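Local structure of glucose-1-phosphate uridylyltransferase (2UX8) at residues C[174-178]-C[179-183]. The protein probably catalyses the formation of UDP-glucose and diphosphate from UTP and alpha-D-glucose 1-phosphate. Residues are numbered along the deposited sequence; the frame is centred on the assembly and turned at random.
Sequences DQTHR and YGIIT. With G1P (1-O-phosphono-alpha-D-glucopyranose), chain K.
The ring of Tyr179 folds back along the turn that precedes it and meets the backbone of Gln175 at its edge. Gln175 O lies in the ring plane, 3.2 Å from Tyr179 CD1. O4 of the bound glucose 1-phosphate lies near the ring plane at another edge, 3.9 Å from Tyr179 CD2. The side chain of Gln175 reaches the ring through CG, 4.0 Å from Tyr179 CE1, and its amide is turned 75° from the ring plane. The ring of His177 has Arg178 CG over one face and Asp174 O at its edge. Tyr179 CG stands beside its own backbone N (chi1 -49°), which brings the CD1 side of the ring back toward Gln175 O and Arg178 CB, with Arg178 CB 3.7 Å from Tyr179 CD1. Gln175 O also accepts a backbone bond from Arg178 N, and Tyr179 N makes a weak, long one to Thr176 O. Farther on, Thr176 CG2 meets Ile181 CG1, the two side chains crossing at about a right angle. Gly180 N donates a nearly straight hydrogen bond to O4 of glucose 1-phosphate, so this turn's end forms part of the glucose 1-phosphate pocket. The turn links strand 164-170 to strand 181-188; Tyr179 and Ile181 also pack on Ser211 of strand 210-213.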
loop_
_atom_site.group_PDB
_atom_site.type_symbol
_atom_site.label_atom_id
_atom_site.label_comp_id
_atom_site.label_asym_id
_atom_site.label_seq_id
_atom_site.Cartn_x
_atom_site.Cartn_y
_atom_site.Cartn_z
ATOM N N ASP C 174 23.563 -35.730 -4.510
ATOM C CA ASP C 174 23.684 -34.609 -5.438
ATOM C C ASP C 174 22.903 -33.389 -4.974
ATOM O O ASP C 174 22.840 -32.380 -5.673
ATOM C CB ASP C 174 23.232 -35.010 -6.854
ATOM C CG ASP C 174 22.537 -36.362 -6.901
ATOM O OD1 ASP C 174 22.919 -37.265 -6.136
ATOM O OD2 ASP C 174 21.618 -36.535 -7.729
ATOM N N GLN C 175 22.336 -33.482 -3.774
ATOM C CA GLN C 175 21.531 -32.411 -3.195
ATOM C C GLN C 175 22.217 -31.687 -2.049
ATOM O O GLN C 175 21.855 -30.563 -1.703
ATOM C CB GLN C 175 20.226 -32.991 -2.661
ATOM C CG GLN C 175 19.010 -32.283 -3.173
ATOM C CD GLN C 175 18.883 -32.434 -4.665
ATOM O OE1 GLN C 175 18.548 -33.509 -5.162
ATOM N NE2 GLN C 175 19.169 -31.364 -5.395
ATOM N N THR C 176 23.198 -32.350 -1.455
ATOM C CA THR C 176 23.921 -31.819 -0.307
ATOM C C THR C 176 24.537 -30.423 -0.419
ATOM O O THR C 176 24.622 -29.704 0.575
ATOM C CB THR C 176 25.009 -32.816 0.127
ATOM O OG1 THR C 176 24.384 -33.993 0.641
ATOM C CG2 THR C 176 25.887 -32.233 1.203
ATOM N N HIS C 177 24.956 -30.028 -1.612
ATOM C CA HIS C 177 25.578 -28.720 -1.787
ATOM C C HIS C 177 24.588 -27.558 -1.680
ATOM O O HIS C 177 24.985 -26.395 -1.771
ATOM C CB HIS C 177 26.277 -28.666 -3.147
ATOM C CG HIS C 177 25.330 -28.657 -4.305
ATOM N ND1 HIS C 177 24.908 -27.493 -4.911
ATOM C CD2 HIS C 177 24.669 -29.666 -4.923
ATOM C CE1 HIS C 177 24.026 -27.784 -5.852
ATOM N NE2 HIS C 177 23.862 -29.095 -5.879
ATOM N N ARG C 178 23.309 -27.867 -1.482
ATOM C CA ARG C 178 22.281 -26.831 -1.394
ATOM C C ARG C 178 21.838 -26.528 0.030
ATOM O O ARG C 178 21.102 -25.569 0.265
ATOM C CB ARG C 178 21.035 -27.243 -2.177
ATOM C CG ARG C 178 21.285 -27.899 -3.514
ATOM C CD ARG C 178 19.972 -28.423 -4.081
ATOM N NE ARG C 178 19.084 -27.333 -4.467
ATOM C CZ ARG C 178 17.764 -27.435 -4.556
ATOM N NH1 ARG C 178 17.171 -28.586 -4.279
ATOM N NH2 ARG C 178 17.042 -26.387 -4.925
ATOM N N TYR C 179 22.266 -27.344 0.983
ATOM C CA TYR C 179 21.848 -27.133 2.359
ATOM C C TYR C 179 23.023 -27.026 3.300
ATOM O O TYR C 179 24.176 -27.176 2.902
ATOM C CB TYR C 179 20.984 -28.300 2.847
ATOM C CG TYR C 179 19.839 -28.729 1.945
ATOM C CD1 TYR C 179 20.075 -29.360 0.722
ATOM C CD2 TYR C 179 18.514 -28.561 2.350
ATOM C CE1 TYR C 179 19.018 -29.818 -0.066
ATOM C CE2 TYR C 179 17.456 -29.013 1.570
ATOM C CZ TYR C 179 17.714 -29.642 0.367
ATOM O OH TYR C 179 16.665 -30.107 -0.392
ATOM N N GLY C 180 22.712 -26.758 4.562
ATOM C CA GLY C 180 23.745 -26.704 5.572
ATOM C C GLY C 180 23.804 -28.161 5.975
ATOM O O GLY C 180 22.754 -28.788 6.148
ATOM N N ILE C 181 24.999 -28.721 6.111
ATOM C CA ILE C 181 25.093 -30.129 6.464
ATOM C C ILE C 181 25.558 -30.384 7.885
ATOM O O ILE C 181 26.436 -29.695 8.399
ATOM C CB ILE C 181 25.996 -30.869 5.464
ATOM C CG1 ILE C 181 25.324 -30.865 4.090
ATOM C CG2 ILE C 181 26.239 -32.297 5.921
ATOM C CD1 ILE C 181 23.959 -31.549 4.069
ATOM N N ILE C 182 24.955 -31.385 8.510
ATOM C CA ILE C 182 25.274 -31.744 9.881
ATOM C C ILE C 182 26.253 -32.907 9.986
ATOM O O ILE C 182 26.212 -33.844 9.191
ATOM C CB ILE C 182 24.003 -32.155 10.638
ATOM C CG1 ILE C 182 22.992 -31.007 10.623
ATOM C CG2 ILE C 182 24.354 -32.580 12.055
ATOM C CD1 ILE C 182 21.619 -31.383 11.155
ATOM N N THR C 183 27.138 -32.823 10.973
ATOM C CA THR C 183 28.103 -33.878 11.267
ATOM C C THR C 183 27.430 -34.533 12.476
ATOM O O THR C 183 27.497 -34.016 13.589
ATOM C CB THR C 183 29.463 -33.279 11.659
ATOM O OG1 THR C 183 29.955 -32.482 10.574
ATOM C CG2 THR C 183 30.464 -34.373 11.966
HETATM C C1 G1P K . 19.039 -21.870 4.730
HETATM C C2 G1P K . 20.204 -22.308 5.641
HETATM C C3 G1P K . 20.653 -23.717 5.219
HETATM C C4 G1P K . 19.468 -24.661 5.400
HETATM C C5 G1P K . 18.315 -24.165 4.498
HETATM C C6 G1P K . 17.102 -25.090 4.679
HETATM O O1 G1P K . 19.512 -21.798 3.366
HETATM O O2 G1P K . 21.283 -21.388 5.490
HETATM O O3 G1P K . 21.725 -24.145 6.049
HETATM O O4 G1P K . 19.858 -25.979 5.016
HETATM O O5 G1P K . 17.929 -22.813 4.876
HETATM O O6 G1P K . 16.013 -24.652 3.862
HETATM P P G1P K . 18.371 -21.155 2.405
HETATM O O1P G1P K . 17.973 -19.810 2.889
HETATM O O2P G1P K . 18.943 -21.059 0.912
HETATM O O3P G1P K . 17.073 -22.109 2.376
#